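PspGI restriction endonuclease (Pyrococcus sp. GI-H, PDB 3BM3) probably acts as a type II restriction endonuclease that binds DNA and cuts it at a specific site, seen here in complex with substrate DNA. Local coordinates at residues C[21-26]-C[64-69]; C[110-115]-C[251-256]; C[188-193]-C[247-252]. The protein carries 2 engineered substitutions. All coordinates share one frame; numbering follows the deposited sequence.

Contact 1 of 3, residues C[21-26]-C[64-69]. With nucleotides of chain A.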
loop_
_atom_site.group_PDB
_atom_site.type_symbol
_atom_site.label_atom_id
_atom_site.label_comp_id
_atom_site.label_asym_id
_atom_site.label_seq_id
_atom_site.Cartn_x
_atom_site.Cartn_y
_atom_site.Cartn_z
ATOM N N ASN C 21 19.541 -10.823 -4.467
ATOM C CA ASN C 21 20.211 -11.060 -5.753
ATOM C C ASN C 21 21.037 -12.342 -5.696
ATOM O O ASN C 21 20.993 -13.172 -6.615
ATOM C CB ASN C 21 21.036 -9.836 -6.185
ATOM C CG ASN C 21 22.238 -9.549 -5.284
ATOM O OD1 ASN C 21 22.197 -9.687 -4.064
ATOM N ND2 ASN C 21 23.323 -9.127 -5.903
ATOM N N GLU C 22 21.762 -12.537 -4.594
ATOM C CA GLU C 22 22.577 -13.737 -4.432
ATOM C C GLU C 22 21.731 -14.992 -4.336
ATOM O O GLU C 22 22.065 -16.025 -4.929
ATOM C CB GLU C 22 23.506 -13.595 -3.218
ATOM C CG GLU C 22 24.506 -12.468 -3.421
ATOM C CD GLU C 22 25.478 -12.256 -2.285
ATOM O OE1 GLU C 22 25.573 -13.121 -1.376
ATOM O OE2 GLU C 22 26.164 -11.198 -2.326
ATOM N N ILE C 23 20.621 -14.892 -3.615
ATOM C CA ILE C 23 19.728 -16.009 -3.454
ATOM C C ILE C 23 19.085 -16.361 -4.782
ATOM O O ILE C 23 18.954 -17.529 -5.106
ATOM C CB ILE C 23 18.667 -15.721 -2.384
ATOM C CG1 ILE C 23 19.359 -15.564 -1.008
ATOM C CG2 ILE C 23 17.637 -16.813 -2.357
ATOM C CD1 ILE C 23 18.407 -15.261 0.142
ATOM N N ILE C 24 18.707 -15.345 -5.553
ATOM C CA ILE C 24 18.111 -15.569 -6.868
ATOM C C ILE C 24 19.132 -16.275 -7.769
ATOM O O ILE C 24 18.800 -17.235 -8.506
ATOM C CB ILE C 24 17.623 -14.246 -7.491
ATOM C CG1 ILE C 24 16.367 -13.732 -6.753
ATOM C CG2 ILE C 24 17.281 -14.402 -9.013
ATOM C CD1 ILE C 24 15.115 -14.490 -7.071
ATOM N N GLU C 25 20.379 -15.816 -7.709
ATOM C CA GLU C 25 21.442 -16.474 -8.514
ATOM C C GLU C 25 21.616 -17.919 -8.085
ATOM O O GLU C 25 21.755 -18.801 -8.930
ATOM C CB GLU C 25 22.764 -15.719 -8.457
ATOM C CG GLU C 25 22.766 -14.339 -9.147
ATOM C CD GLU C 25 22.354 -14.378 -10.640
ATOM O OE1 GLU C 25 22.631 -15.386 -11.335
ATOM O OE2 GLU C 25 21.747 -13.388 -11.113
ATOM N N GLU C 26 21.582 -18.170 -6.779
ATOM C CA GLU C 26 21.669 -19.525 -6.262
ATOM C C GLU C 26 20.530 -20.385 -6.805
ATOM O O GLU C 26 20.746 -21.528 -7.249
ATOM C CB GLU C 26 21.625 -19.513 -4.752
ATOM C CG GLU C 26 21.822 -20.848 -4.140
ATOM C CD GLU C 26 22.167 -20.751 -2.665
ATOM O OE1 GLU C 26 22.257 -19.602 -2.115
ATOM O OE2 GLU C 26 22.346 -21.845 -2.082
ATOM N N PHE C 64 12.633 -18.388 -2.517
ATOM C CA PHE C 64 11.966 -18.301 -1.178
ATOM C C PHE C 64 12.403 -19.466 -0.288
ATOM O O PHE C 64 12.744 -19.300 0.880
ATOM C CB PHE C 64 10.469 -18.278 -1.330
ATOM C CG PHE C 64 9.723 -18.000 -0.053
ATOM C CD1 PHE C 64 10.306 -17.285 0.979
ATOM C CD2 PHE C 64 8.396 -18.374 0.077
ATOM C CE1 PHE C 64 9.634 -17.016 2.131
ATOM C CE2 PHE C 64 7.695 -18.083 1.248
ATOM C CZ PHE C 64 8.335 -17.386 2.279
ATOM N N GLU C 65 12.424 -20.657 -0.847
ATOM C CA GLU C 65 12.890 -21.803 -0.095
ATOM C C GLU C 65 14.334 -21.628 0.405
ATOM O O GLU C 65 14.643 -21.932 1.568
ATOM C CB GLU C 65 12.738 -23.077 -0.933
ATOM C CG GLU C 65 13.552 -24.228 -0.490
ATOM C CD GLU C 65 13.832 -25.168 -1.657
ATOM O OE1 GLU C 65 12.919 -25.336 -2.502
ATOM O OE2 GLU C 65 14.975 -25.689 -1.724
ATOM N N ILE C 66 15.218 -21.113 -0.436
ATOM C CA ILE C 66 16.580 -20.854 -0.033
ATOM C C ILE C 66 16.614 -19.804 1.063
ATOM O O ILE C 66 17.280 -19.989 2.101
ATOM C CB ILE C 66 17.452 -20.429 -1.238
ATOM C CG1 ILE C 66 17.634 -21.653 -2.138
ATOM C CG2 ILE C 66 18.809 -19.937 -0.805
ATOM C CD1 ILE C 66 18.163 -21.313 -3.517
ATOM N N TYR C 67 15.900 -18.714 0.827
ATOM C CA TYR C 67 15.777 -17.675 1.834
ATOM C C TYR C 67 15.367 -18.320 3.173
ATOM O O TYR C 67 15.930 -18.043 4.212
ATOM C CB TYR C 67 14.719 -16.649 1.415
ATOM C CG TYR C 67 14.400 -15.786 2.584
ATOM C CD1 TYR C 67 15.224 -14.725 2.909
ATOM C CD2 TYR C 67 13.336 -16.108 3.426
ATOM C CE1 TYR C 67 14.959 -13.976 4.049
ATOM C CE2 TYR C 67 13.063 -15.388 4.528
ATOM C CZ TYR C 67 13.883 -14.331 4.847
ATOM O OH TYR C 67 13.629 -13.648 5.982
ATOM N N LYS C 68 14.343 -19.153 3.151
ATOM C CA LYS C 68 13.850 -19.694 4.431
ATOM C C LYS C 68 14.873 -20.561 5.131
ATOM O O LYS C 68 14.924 -20.601 6.354
ATOM C CB LYS C 68 12.560 -20.450 4.237
ATOM C CG LYS C 68 11.418 -19.517 3.938
ATOM C CD LYS C 68 10.078 -20.207 3.989
ATOM C CE LYS C 68 9.891 -21.156 2.834
ATOM N NZ LYS C 68 8.475 -21.608 2.731
ATOM N N GLU C 69 15.681 -21.276 4.358
ATOM C CA GLU C 69 16.757 -22.059 4.933
ATOM C C GLU C 69 17.751 -21.159 5.621
ATOM O O GLU C 69 18.218 -21.458 6.715
ATOM C CB GLU C 69 17.474 -22.875 3.861
ATOM C CG GLU C 69 16.612 -23.969 3.234
ATOM C CD GLU C 69 17.345 -24.719 2.116
ATOM O OE1 GLU C 69 18.402 -25.315 2.407
ATOM O OE2 GLU C 69 16.857 -24.736 0.949
ATOM P P DA A 6 3.806 -10.508 -0.558
ATOM O OP1 DA A 6 3.379 -10.354 -1.978
ATOM O OP2 DA A 6 3.183 -11.571 0.277
ATOM O "O5'" DA A 6 5.385 -10.691 -0.587
ATOM C "C5'" DA A 6 6.078 -11.114 0.576
ATOM C "C4'" DA A 6 6.164 -12.617 0.581
ATOM O "O4'" DA A 6 7.108 -13.085 -0.411
ATOM C "C3'" DA A 6 6.615 -13.215 1.913
ATOM O "O3'" DA A 6 5.686 -14.230 2.272
ATOM C "C2'" DA A 6 7.978 -13.808 1.602
ATOM C "C1'" DA A 6 7.814 -14.176 0.146
ATOM N N9 DA A 6 9.053 -14.355 -0.610
ATOM C C8 DA A 6 9.149 -14.837 -1.889
ATOM N N7 DA A 6 10.377 -14.919 -2.334
ATOM C C5 DA A 6 11.146 -14.453 -1.279
ATOM C C6 DA A 6 12.532 -14.299 -1.124
ATOM N N6 DA A 6 13.419 -14.604 -2.076
ATOM N N1 DA A 6 12.982 -13.817 0.054
ATOM C C2 DA A 6 12.087 -13.515 1.005
ATOM N N3 DA A 6 10.760 -13.618 0.978
ATOM C C4 DA A 6 10.345 -14.100 -0.208
#
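Ile23 and Ile66 carry the crossing of two helices whose short segments approach to 9.3 Å between axes, their N-to-C directions 120° apart. The two isoleucines run antiparallel alongside one another, branch against branch: Ile23 CG2 lies 3.7 Å from Ile66 CG2. Both residues have CG2 anti to the backbone N, which turns these methyls into the interface, while the longer CG1 arms go to other partners. The arm of Ile23 reaches the next residue on the opposing helix, its CD1 4.1 Å from Tyr67 CB, at the edge of the tyrosine ring and near its plane. Glu26 crosses Ile66 obliquely with its extended chain. Its CG packs 3.7 Å from Ile66 CD1, so the acid contributes aliphatic surface here, and its OE1 is hydrogen-bonded to Tyr70 OH.

The segment 64-69 of helix 52-80 also receives DNA. The adenine of DA6 in chain A has Phe64 and Tyr67 on the same side of its plane. Phe64 is nearly parallel to the base and offset, its CD1 3.4 Å from C4 of DA6, whereas Tyr67 is inclined to it over N1 and C2, its CG 3.5 Å from N1 of DA6. On the opposite face of Phe64, Lys68 CE sits over the ring centre, 4.0 Å above the plane. The near-parallel packing on Phe64 is consistent with a base flipped out of the duplex.

Tyr67 is further placed by a hydrogen bond to Glu71 and by packing against Arg96 and Arg99 of helix 85-115. Helix 20-31 thus lies over helix 52-80 through Ile23, which also touches Ala63 and Tyr70, and reaches helix 85-115 through Ile24, which meets Ile106 and Ile107.

Contact 2 of 3, residues C[110-115]-C[251-256]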
loop_
_atom_site.group_PDB
_atom_site.type_symbol
_atom_site.label_atom_id
_atom_site.label_comp_id
_atom_site.label_asym_id
_atom_site.label_seq_id
_atom_site.Cartn_x
_atom_site.Cartn_y
_atom_site.Cartn_z
ATOM N N LYS C 110 15.590 -10.705 -15.173
ATOM C CA LYS C 110 16.214 -11.854 -15.800
ATOM C C LYS C 110 15.499 -12.186 -17.089
ATOM O O LYS C 110 16.136 -12.557 -18.098
ATOM C CB LYS C 110 16.170 -13.033 -14.836
ATOM C CG LYS C 110 16.957 -12.811 -13.575
ATOM C CD LYS C 110 18.408 -12.373 -13.863
ATOM C CE LYS C 110 19.248 -12.304 -12.606
ATOM N NZ LYS C 110 20.538 -11.540 -12.837
ATOM N N LEU C 111 14.172 -12.085 -17.038
ATOM C CA LEU C 111 13.340 -12.308 -18.238
ATOM C C LEU C 111 13.553 -11.207 -19.266
ATOM O O LEU C 111 13.764 -11.485 -20.429
ATOM C CB LEU C 111 11.879 -12.435 -17.883
ATOM C CG LEU C 111 11.563 -13.753 -17.154
ATOM C CD1 LEU C 111 10.273 -13.668 -16.341
ATOM C CD2 LEU C 111 11.495 -14.908 -18.162
ATOM N N LEU C 112 13.589 -9.951 -18.806
ATOM C CA LEU C 112 13.885 -8.850 -19.708
ATOM C C LEU C 112 15.208 -9.094 -20.451
ATOM O O LEU C 112 15.299 -8.950 -21.657
ATOM C CB LEU C 112 13.930 -7.531 -18.945
ATOM C CG LEU C 112 12.556 -7.040 -18.429
ATOM C CD1 LEU C 112 12.784 -5.747 -17.659
ATOM C CD2 LEU C 112 11.472 -6.835 -19.531
ATOM N N ASN C 113 16.232 -9.482 -19.715
ATOM C CA ASN C 113 17.555 -9.693 -20.286
ATOM C C ASN C 113 17.516 -10.740 -21.363
ATOM O O ASN C 113 18.101 -10.567 -22.431
ATOM C CB ASN C 113 18.544 -10.125 -19.216
ATOM C CG ASN C 113 18.909 -9.002 -18.295
ATOM O OD1 ASN C 113 18.639 -7.839 -18.589
ATOM N ND2 ASN C 113 19.534 -9.334 -17.186
ATOM N N LYS C 114 16.805 -11.827 -21.078
ATOM C CA LYS C 114 16.715 -12.951 -21.995
ATOM C C LYS C 114 16.132 -12.513 -23.333
ATOM O O LYS C 114 16.608 -12.946 -24.380
ATOM C CB LYS C 114 15.881 -14.089 -21.393
ATOM C CG LYS C 114 15.789 -15.344 -22.289
ATOM C CD LYS C 114 17.171 -15.956 -22.522
ATOM C CE LYS C 114 17.129 -17.255 -23.334
ATOM N NZ LYS C 114 16.328 -17.117 -24.580
ATOM N N PHE C 115 15.137 -11.626 -23.290
ATOM C CA PHE C 115 14.504 -11.111 -24.482
ATOM C C PHE C 115 15.245 -9.939 -25.109
ATOM O O PHE C 115 14.828 -9.458 -26.156
ATOM C CB PHE C 115 13.053 -10.723 -24.186
ATOM C CG PHE C 115 12.158 -11.884 -23.929
ATOM C CD1 PHE C 115 11.590 -12.580 -24.971
ATOM C CD2 PHE C 115 11.900 -12.305 -22.663
ATOM C CE1 PHE C 115 10.767 -13.674 -24.721
ATOM C CE2 PHE C 115 11.097 -13.377 -22.404
ATOM C CZ PHE C 115 10.517 -14.068 -23.425
ATOM N N ASP C 251 6.804 -10.214 -25.100
ATOM C CA ASP C 251 6.552 -9.983 -26.508
ATOM C C ASP C 251 5.815 -8.658 -26.705
ATOM O O ASP C 251 6.051 -7.950 -27.665
ATOM C CB ASP C 251 5.763 -11.144 -27.093
ATOM C CG ASP C 251 5.555 -10.990 -28.577
ATOM O OD1 ASP C 251 6.581 -10.835 -29.247
ATOM O OD2 ASP C 251 4.380 -10.957 -29.024
ATOM N N ASP C 252 4.931 -8.293 -25.770
ATOM C CA ASP C 252 4.222 -7.011 -25.864
ATOM C C ASP C 252 5.219 -5.860 -25.865
ATOM O O ASP C 252 5.072 -4.882 -26.600
ATOM C CB ASP C 252 3.257 -6.853 -24.705
ATOM C CG ASP C 252 2.008 -7.706 -24.823
ATOM O OD1 ASP C 252 1.828 -8.411 -25.838
ATOM O OD2 ASP C 252 1.175 -7.633 -23.883
ATOM N N ILE C 253 6.243 -5.968 -25.033
ATOM C CA ILE C 253 7.264 -4.937 -24.980
ATOM C C ILE C 253 8.021 -4.917 -26.310
ATOM O O ILE C 253 8.249 -3.867 -26.906
ATOM C CB ILE C 253 8.259 -5.186 -23.852
ATOM C CG1 ILE C 253 7.594 -4.958 -22.498
ATOM C CG2 ILE C 253 9.456 -4.257 -23.985
ATOM C CD1 ILE C 253 8.388 -5.616 -21.342
ATOM N N ILE C 254 8.403 -6.103 -26.760
ATOM C CA ILE C 254 9.113 -6.243 -28.056
ATOM C C ILE C 254 8.291 -5.578 -29.164
ATOM O O ILE C 254 8.822 -4.817 -29.980
ATOM C CB ILE C 254 9.377 -7.721 -28.391
ATOM C CG1 ILE C 254 10.536 -8.247 -27.516
ATOM C CG2 ILE C 254 9.742 -7.870 -29.874
ATOM C CD1 ILE C 254 10.629 -9.746 -27.427
ATOM N N GLN C 255 7.000 -5.861 -29.211
ATOM C CA GLN C 255 6.150 -5.316 -30.278
ATOM C C GLN C 255 5.966 -3.812 -30.141
ATOM O O GLN C 255 5.925 -3.069 -31.127
ATOM C CB GLN C 255 4.791 -5.989 -30.282
ATOM C CG GLN C 255 4.846 -7.501 -30.507
ATOM C CD GLN C 255 5.472 -7.875 -31.828
ATOM O OE1 GLN C 255 5.275 -7.190 -32.820
ATOM N NE2 GLN C 255 6.204 -8.980 -31.854
ATOM N N PHE C 256 5.842 -3.362 -28.906
ATOM C CA PHE C 256 5.796 -1.950 -28.647
ATOM C C PHE C 256 7.066 -1.277 -29.146
ATOM O O PHE C 256 6.995 -0.289 -29.845
ATOM C CB PHE C 256 5.638 -1.679 -27.157
ATOM C CG PHE C 256 5.711 -0.241 -26.817
ATOM C CD1 PHE C 256 4.558 0.534 -26.748
ATOM C CD2 PHE C 256 6.945 0.348 -26.565
ATOM C CE1 PHE C 256 4.652 1.888 -26.435
ATOM C CE2 PHE C 256 7.050 1.674 -26.286
ATOM C CZ PHE C 256 5.898 2.458 -26.213
#
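Leu112 and Ile253 meet methyl to methyl, with Leu112 CD2 3.8 Å from Ile253 CD1 and the two side chains crossing at about a right angle. The rotamer of the leucine explains the reach: CG is anti to the carbonyl carbon (chi1 -70°), and CD2 extends to the other helix although CB does not point straight at it. Ile253 keeps its chain extended beyond CB, which sends CD1 out to the leucine.

A turn farther along helix 85-115, Phe115 faces Ile254 in the same crosswise manner. CD1 of Ile254 is the contacting atom, 3.9 Å from Phe115 CD1 and 4.2 Å from Phe115 CB, and it approaches the ring obliquely. Ile254 thus offers its terminal methyl, Phe115 the CB side of its ring. No hydrogen bond passes between the segments; the 147 Å² they bury is apolar in its close contacts.

Helix 249-259 belongs to the layer on one face of the mixed sheet of a PDDEXK-type nuclease core. Ile253 supplies the evidence, since besides Leu112 it touches Ile155 and Ile157 of strand 155-160 and Trp188 of strand 186-191. Phe250, one turn before Ile254, fills in between the helices: it packs on Leu111 and Leu112, and its ring meets that of Phe115 with the planes nearly parallel. Phe41 also touches Phe115.

Away from this apolar line, the exposed Gln255 and Asp251 are joined by an i to i+4 side-chain hydrogen bond. Gln255 NE2 donates to Asp251 OD1 at 3.2 Å, with an N-H...O angle of 175°. The acceptor lies in the amide plane of Gln255, and the aspartate oxygen is met on its syn side, 26° out of the carboxylate plane.

Contact 3 of 3, residues C[188-193]-C[247-252]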
loop_
_atom_site.group_PDB
_atom_site.type_symbol
_atom_site.label_atom_id
_atom_site.label_comp_id
_atom_site.label_asym_id
_atom_site.label_seq_id
_atom_site.Cartn_x
_atom_site.Cartn_y
_atom_site.Cartn_z
ATOM N N TRP C 188 1.997 0.430 -17.625
ATOM C CA TRP C 188 1.505 -0.925 -17.545
ATOM C C TRP C 188 1.677 -1.414 -16.123
ATOM O O TRP C 188 2.656 -1.104 -15.478
ATOM C CB TRP C 188 2.252 -1.867 -18.493
ATOM C CG TRP C 188 2.167 -1.517 -19.944
ATOM C CD1 TRP C 188 1.502 -0.485 -20.511
ATOM C CD2 TRP C 188 2.824 -2.205 -21.017
ATOM N NE1 TRP C 188 1.704 -0.474 -21.874
ATOM C CE2 TRP C 188 2.488 -1.539 -22.207
ATOM C CE3 TRP C 188 3.607 -3.359 -21.092
ATOM C CZ2 TRP C 188 2.947 -1.971 -23.446
ATOM C CZ3 TRP C 188 4.087 -3.762 -22.332
ATOM C CH2 TRP C 188 3.733 -3.089 -23.477
ATOM N N PHE C 189 0.710 -2.190 -15.664
ATOM C CA PHE C 189 0.738 -2.726 -14.319
ATOM C C PHE C 189 0.895 -4.216 -14.421
ATOM O O PHE C 189 0.175 -4.902 -15.156
ATOM C CB PHE C 189 -0.584 -2.444 -13.630
ATOM C CG PHE C 189 -0.683 -3.005 -12.245
ATOM C CD1 PHE C 189 -0.268 -2.243 -11.160
ATOM C CD2 PHE C 189 -1.137 -4.271 -12.031
ATOM C CE1 PHE C 189 -0.309 -2.771 -9.871
ATOM C CE2 PHE C 189 -1.186 -4.793 -10.735
ATOM C CZ PHE C 189 -0.794 -4.033 -9.676
ATOM N N VAL C 190 1.786 -4.728 -13.590
ATOM C CA VAL C 190 2.010 -6.156 -13.470
ATOM C C VAL C 190 1.809 -6.564 -12.012
ATOM O O VAL C 190 2.447 -6.011 -11.137
ATOM C CB VAL C 190 3.451 -6.530 -13.866
ATOM C CG1 VAL C 190 3.679 -8.000 -13.674
ATOM C CG2 VAL C 190 3.752 -6.081 -15.259
ATOM N N GLY C 191 0.927 -7.534 -11.801
ATOM C CA GLY C 191 0.699 -8.095 -10.496
ATOM C C GLY C 191 1.008 -9.552 -10.603
ATOM O O GLY C 191 0.887 -10.148 -11.683
ATOM N N PHE C 192 1.493 -10.132 -9.530
ATOM C CA PHE C 192 1.827 -11.538 -9.547
ATOM C C PHE C 192 1.029 -12.195 -8.420
ATOM O O PHE C 192 1.568 -12.720 -7.452
ATOM C CB PHE C 192 3.328 -11.716 -9.389
ATOM C CG PHE C 192 3.857 -12.941 -10.081
ATOM C CD1 PHE C 192 3.718 -13.068 -11.428
ATOM C CD2 PHE C 192 4.498 -13.941 -9.372
ATOM C CE1 PHE C 192 4.167 -14.210 -12.092
ATOM C CE2 PHE C 192 4.965 -15.059 -10.030
ATOM C CZ PHE C 192 4.811 -15.158 -11.403
ATOM N N ASP C 193 -0.287 -12.131 -8.587
ATOM C CA ASP C 193 -1.228 -12.342 -7.496
ATOM C C ASP C 193 -2.387 -13.102 -8.038
ATOM O O ASP C 193 -3.142 -12.611 -8.867
ATOM C CB ASP C 193 -1.670 -10.985 -6.904
ATOM C CG ASP C 193 -2.495 -11.114 -5.648
ATOM O OD1 ASP C 193 -3.073 -12.193 -5.415
ATOM O OD2 ASP C 193 -2.598 -10.100 -4.911
ATOM N N SER C 247 2.970 -13.676 -18.881
ATOM C CA SER C 247 3.868 -14.187 -19.883
ATOM C C SER C 247 3.896 -13.361 -21.136
ATOM O O SER C 247 4.873 -13.414 -21.899
ATOM C CB SER C 247 3.499 -15.628 -20.203
ATOM O OG SER C 247 3.893 -16.438 -19.132
ATOM N N ASP C 248 2.804 -12.643 -21.395
ATOM C CA ASP C 248 2.666 -11.891 -22.627
ATOM C C ASP C 248 3.449 -10.602 -22.618
ATOM O O ASP C 248 3.639 -9.976 -23.680
ATOM C CB ASP C 248 1.215 -11.471 -22.845
ATOM C CG ASP C 248 0.293 -12.610 -23.120
ATOM O OD1 ASP C 248 0.756 -13.712 -23.326
ATOM O OD2 ASP C 248 -0.923 -12.361 -23.109
ATOM N N ILE C 249 3.894 -10.155 -21.445
ATOM C CA ILE C 249 4.420 -8.808 -21.385
ATOM C C ILE C 249 5.709 -8.681 -22.210
ATOM O O ILE C 249 6.001 -7.643 -22.742
ATOM C CB ILE C 249 4.623 -8.321 -19.954
ATOM C CG1 ILE C 249 4.818 -6.805 -19.934
ATOM C CG2 ILE C 249 5.784 -9.091 -19.258
ATOM C CD1 ILE C 249 4.759 -6.169 -18.553
ATOM N N PHE C 250 6.466 -9.744 -22.320
ATOM C CA PHE C 250 7.767 -9.681 -22.960
ATOM C C PHE C 250 7.654 -9.444 -24.449
ATOM O O PHE C 250 8.265 -8.505 -24.985
ATOM C CB PHE C 250 8.559 -10.914 -22.573
ATOM C CG PHE C 250 8.693 -11.009 -21.092
ATOM C CD1 PHE C 250 9.538 -10.157 -20.427
ATOM C CD2 PHE C 250 7.843 -11.814 -20.345
ATOM C CE1 PHE C 250 9.605 -10.177 -19.067
ATOM C CE2 PHE C 250 7.903 -11.833 -18.985
ATOM C CZ PHE C 250 8.781 -11.013 -18.338
ATOM N N ASP C 251 6.804 -10.214 -25.100
ATOM C CA ASP C 251 6.552 -9.983 -26.508
ATOM C C ASP C 251 5.815 -8.658 -26.705
ATOM O O ASP C 251 6.051 -7.950 -27.665
ATOM C CB ASP C 251 5.763 -11.144 -27.093
ATOM C CG ASP C 251 5.555 -10.990 -28.577
ATOM O OD1 ASP C 251 6.581 -10.835 -29.247
ATOM O OD2 ASP C 251 4.380 -10.957 -29.024
ATOM N N ASP C 252 4.931 -8.293 -25.770
ATOM C CA ASP C 252 4.222 -7.011 -25.864
ATOM C C ASP C 252 5.219 -5.860 -25.865
ATOM O O ASP C 252 5.072 -4.882 -26.600
ATOM C CB ASP C 252 3.257 -6.853 -24.705
ATOM C CG ASP C 252 2.008 -7.706 -24.823
ATOM O OD1 ASP C 252 1.828 -8.411 -25.838
ATOM O OD2 ASP C 252 1.175 -7.633 -23.883
#
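Trp188 of strand 186-191 and Ile249, early in helix 249-259, pack this helix onto a middle strand of the mixed sheet, the helix-on-sheet layering of the PDDEXK nuclease fold.

The apolar contacts come first. The indole uses its six-membered edge: Trp188 CE3 lies 3.8 Å from Ile249 CG1, which sits near the ring plane. The same rim continues to Asp252, with Trp188 CZ3 4.0 Å from Asp252 CB and Trp188 CH2 3.8 Å from the backbone O of Asp252. Replacing Trp188 by an alanine would probably leave a gap beside Ile249 CG1 and Asp252 CB where the indole edge packs.

Among the polar contacts, the Asp252 carboxylate stands at 90° to the indole plane; its OD1 forms a salt bridge with Arg244, its OD2 another with Arg211 and a hydrogen bond with Tyr213 OH, which tie the helix to the two strand regions beyond 186-191.

Steric fit is closest at Val190, whose CG2 comes 3.4 Å from Ile249 CD1, shorter than carbon atoms normally approach. Ile249 reaches it with CG1 anti to the backbone N (chi1 -165°), a choice that puts Ile249 CG2 in the crowded position, 3.4 Å above the centre of the Phe250 ring.

Contacts 2 and 3 are close neighbours, their centres 10 Å apart, because both use helix 249-259: contact 2 joins it to the end of helix 85-115, and contact 3 lays it on strand 186-191. They share Asp251 and Asp252 and touch directly, for example at Ile253 and Trp188. Contact 1 precedes both along the chain; its centre is about 24 Å from that of contact 2 and about 23 Å from that of contact 3. Its helix 52-80 is followed by helix 85-115, and Glu25 OE2 of contact 1 forms a salt bridge with Lys110 NZ of contact 2 at 2.8 Å. Helix 85-115 thus physically connects the base-contacting region with the packed sheet core.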